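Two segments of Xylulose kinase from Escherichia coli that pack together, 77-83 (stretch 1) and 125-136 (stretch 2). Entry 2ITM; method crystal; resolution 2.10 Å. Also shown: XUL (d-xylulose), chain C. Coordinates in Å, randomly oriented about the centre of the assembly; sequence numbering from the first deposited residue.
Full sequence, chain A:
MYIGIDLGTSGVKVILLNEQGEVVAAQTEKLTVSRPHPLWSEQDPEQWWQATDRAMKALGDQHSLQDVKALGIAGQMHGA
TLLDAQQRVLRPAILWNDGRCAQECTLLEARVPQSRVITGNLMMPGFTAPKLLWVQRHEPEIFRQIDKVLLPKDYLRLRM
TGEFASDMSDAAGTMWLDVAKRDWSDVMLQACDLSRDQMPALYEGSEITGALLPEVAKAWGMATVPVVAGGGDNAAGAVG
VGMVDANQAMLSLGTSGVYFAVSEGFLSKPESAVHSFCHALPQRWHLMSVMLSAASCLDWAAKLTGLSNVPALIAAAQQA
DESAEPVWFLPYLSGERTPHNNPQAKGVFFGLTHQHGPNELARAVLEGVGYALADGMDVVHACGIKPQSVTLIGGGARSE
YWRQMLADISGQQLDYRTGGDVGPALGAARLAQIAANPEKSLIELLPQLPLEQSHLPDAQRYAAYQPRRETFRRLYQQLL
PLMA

Stretch 1 77-83: MHGATLL
Stretch 2 125-136: PGFTAPKLLWVQ

Stretch 1 runs from a loop at Met 77 into a strand that includes residues 81-83; stretch 2 begins as loop and becomes a helix that continues beyond Gln 136. The backbones come nearest at His 78 and Thr 128, whose CA atoms lie 5.2 Å apart. From there both chains advance in the same general sense, so Ala 80 and Leu 82 meet successive turns of the helix.

His 78 has a left-handed backbone (phi/psi 71/-1), and its carbonyl is the polar hub. Lys 131 points its CA-to-CB bond toward stretch 1 and is extended beyond an m chi1 (-77°), with chi2 to chi4 all t. This reach brings NZ to His 78 O at 2.5 Å, a very short hydrogen bond, and to Gly 126 O at 2.8 Å, so one ammonium ties the loop before its own helix to the opposing loop. Thr 128, chi1 -41°, gives a second, longer bond, OG1 to His 78 O at 3.3 Å, while its CG2 lies 3.8 Å from Ala 80 CB. A hydroxyl and a methyl on one short side chain suit this boundary between polar and apolar contacts.

The His 78 side chain (chi1 -53°, m; chi2 -57°) carries NE2 to 3.1 Å from O1 of d-xylulose, a hydrogen bond in which either could donate. Phe 127 starts away from stretch 1, but chi1 -62° (m) and chi2 168° bring CD2 over one face of the imidazole, 3.5 Å from His 78 CE1.

Alternation in the strand turns Thr 81 away and Leu 82 toward the helix. Leu 82 (chi1 -60°, m; chi2 -134°, between wells) places CD1 3.9 Å from Leu 132 CD2 and 4.4 Å from Val 135 CG1. Leu 132 has both angles between wells (chi1 -91°, chi2 109°). Branched apolar side chains suit this buried end, where no hydrogen bond crosses.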

# COMPACT_ATOMS: atom_id res chain seq x y z
N MET A 77 14.61 7.12 30.27
CA MET A 77 16.02 7.43 30.17
C MET A 77 16.23 8.78 29.47
O MET A 77 15.34 9.28 28.81
CB MET A 77 16.75 6.31 29.45
CG MET A 77 16.53 4.92 30.06
SD MET A 77 17.15 3.58 29.05
CE MET A 77 18.87 3.82 29.26
N HIS A 78 17.42 9.34 29.62
CA HIS A 78 17.91 10.39 28.73
C HIS A 78 17.26 11.77 28.81
O HIS A 78 17.62 12.66 28.06
CB HIS A 78 17.65 10.03 27.27
CG HIS A 78 18.18 8.68 26.88
ND1 HIS A 78 19.49 8.33 27.03
CD2 HIS A 78 17.56 7.62 26.33
CE1 HIS A 78 19.66 7.10 26.59
NE2 HIS A 78 18.50 6.64 26.17
N GLY A 79 16.28 11.93 29.69
CA GLY A 79 15.58 13.19 29.87
C GLY A 79 16.51 14.20 30.52
O GLY A 79 17.16 13.91 31.50
N ALA A 80 16.55 15.40 29.95
CA ALA A 80 17.38 16.46 30.50
C ALA A 80 16.63 17.40 31.45
O ALA A 80 15.82 18.22 31.03
CB ALA A 80 18.04 17.23 29.40
N THR A 81 16.91 17.27 32.74
CA THR A 81 16.39 18.18 33.74
C THR A 81 17.44 19.19 34.18
O THR A 81 18.45 18.84 34.78
CB THR A 81 15.86 17.40 34.96
OG1 THR A 81 15.01 16.34 34.53
CG2 THR A 81 14.98 18.28 35.81
N LEU A 82 17.18 20.46 33.89
CA LEU A 82 18.12 21.53 34.17
C LEU A 82 17.76 22.33 35.42
O LEU A 82 16.72 22.98 35.48
CB LEU A 82 18.20 22.50 33.00
CG LEU A 82 18.65 22.07 31.61
CD1 LEU A 82 19.64 23.04 31.07
CD2 LEU A 82 19.17 20.66 31.55
N LEU A 83 18.65 22.30 36.40
CA LEU A 83 18.44 23.00 37.65
C LEU A 83 19.45 24.12 37.83
O LEU A 83 20.61 23.98 37.48
CB LEU A 83 18.56 22.01 38.81
CG LEU A 83 17.64 20.80 38.78
CD1 LEU A 83 17.83 19.98 40.01
CD2 LEU A 83 16.20 21.19 38.63
N PRO A 125 19.65 12.22 19.13
CA PRO A 125 19.08 13.47 19.60
C PRO A 125 18.31 13.26 20.88
O PRO A 125 18.12 14.20 21.63
CB PRO A 125 18.11 13.85 18.49
CG PRO A 125 18.63 13.22 17.32
CD PRO A 125 19.35 11.97 17.71
N GLY A 126 17.89 12.02 21.11
CA GLY A 126 17.23 11.62 22.33
C GLY A 126 18.15 11.59 23.53
O GLY A 126 17.68 11.64 24.66
N PHE A 127 19.44 11.51 23.28
CA PHE A 127 20.43 11.47 24.34
C PHE A 127 20.67 12.84 24.96
O PHE A 127 20.41 13.85 24.35
CB PHE A 127 21.74 10.88 23.84
CG PHE A 127 21.63 9.46 23.36
CD1 PHE A 127 22.66 8.87 22.66
CD2 PHE A 127 20.50 8.72 23.61
CE1 PHE A 127 22.57 7.59 22.22
CE2 PHE A 127 20.40 7.44 23.17
CZ PHE A 127 21.43 6.87 22.47
N THR A 128 21.16 12.85 26.18
CA THR A 128 21.14 14.03 27.02
C THR A 128 22.12 15.11 26.52
O THR A 128 21.78 16.27 26.44
CB THR A 128 21.45 13.65 28.47
OG1 THR A 128 20.78 12.44 28.80
CG2 THR A 128 20.85 14.65 29.42
N ALA A 129 23.32 14.68 26.16
CA ALA A 129 24.40 15.60 25.84
C ALA A 129 24.10 16.62 24.74
O ALA A 129 24.29 17.78 24.94
CB ALA A 129 25.65 14.84 25.55
N PRO A 130 23.64 16.17 23.58
CA PRO A 130 23.28 17.09 22.53
C PRO A 130 22.17 18.05 22.91
O PRO A 130 22.13 19.17 22.42
CB PRO A 130 22.83 16.20 21.38
CG PRO A 130 22.51 14.94 22.00
CD PRO A 130 23.35 14.78 23.19
N LYS A 131 21.27 17.64 23.77
CA LYS A 131 20.21 18.47 24.29
C LYS A 131 20.78 19.71 24.94
O LYS A 131 20.25 20.80 24.80
CB LYS A 131 19.33 17.74 25.27
CG LYS A 131 18.36 16.77 24.65
CD LYS A 131 17.63 15.95 25.69
CE LYS A 131 17.07 14.69 25.09
NZ LYS A 131 16.52 13.78 26.12
N LEU A 132 21.88 19.54 25.64
CA LEU A 132 22.50 20.65 26.34
C LEU A 132 23.27 21.62 25.46
O LEU A 132 23.27 22.81 25.73
CB LEU A 132 23.33 20.17 27.51
CG LEU A 132 22.37 20.19 28.71
CD1 LEU A 132 22.01 18.82 29.14
CD2 LEU A 132 22.79 21.08 29.83
N LEU A 133 23.91 21.10 24.42
CA LEU A 133 24.43 21.94 23.36
C LEU A 133 23.35 22.80 22.72
O LEU A 133 23.56 23.97 22.47
CB LEU A 133 25.15 21.11 22.31
CG LEU A 133 26.67 21.24 22.23
CD1 LEU A 133 27.32 20.45 23.32
CD2 LEU A 133 27.17 20.81 20.89
N TRP A 134 22.20 22.20 22.44
CA TRP A 134 21.07 22.95 21.89
C TRP A 134 20.64 24.10 22.78
O TRP A 134 20.48 25.22 22.32
CB TRP A 134 19.89 22.03 21.60
CG TRP A 134 18.75 22.69 20.90
CD1 TRP A 134 18.49 22.66 19.58
CD2 TRP A 134 17.71 23.47 21.48
NE1 TRP A 134 17.36 23.37 19.29
CE2 TRP A 134 16.85 23.88 20.45
CE3 TRP A 134 17.40 23.87 22.78
CZ2 TRP A 134 15.73 24.66 20.67
CZ3 TRP A 134 16.29 24.63 23.00
CH2 TRP A 134 15.47 25.02 21.95
N VAL A 135 20.47 23.83 24.07
CA VAL A 135 20.15 24.88 25.01
C VAL A 135 21.22 25.97 25.04
O VAL A 135 20.91 27.15 24.98
CB VAL A 135 19.89 24.33 26.42
CG1 VAL A 135 19.86 25.46 27.45
CG2 VAL A 135 18.60 23.53 26.45
N GLN A 136 22.48 25.57 25.11
CA GLN A 136 23.55 26.54 25.01
C GLN A 136 23.41 27.44 23.79
O GLN A 136 23.64 28.63 23.87
CB GLN A 136 24.92 25.87 25.01
CG GLN A 136 26.04 26.88 25.10
CD GLN A 136 27.41 26.27 25.02
OE1 GLN A 136 28.37 26.84 25.51
NE2 GLN A 136 27.50 25.10 24.38
C1 XUL C . 16.62 4.40 24.59
C2 XUL C . 15.42 3.59 25.06
C3 XUL C . 14.86 3.87 26.41
C4 XUL C . 13.50 4.45 26.17
C5 XUL C . 12.94 5.17 27.39
O1 XUL C . 17.82 3.83 25.05
O2 XUL C . 14.53 3.08 24.09
O3 XUL C . 15.66 4.88 26.96
O4 XUL C . 13.68 5.37 25.13
O5 XUL C . 13.89 5.13 28.41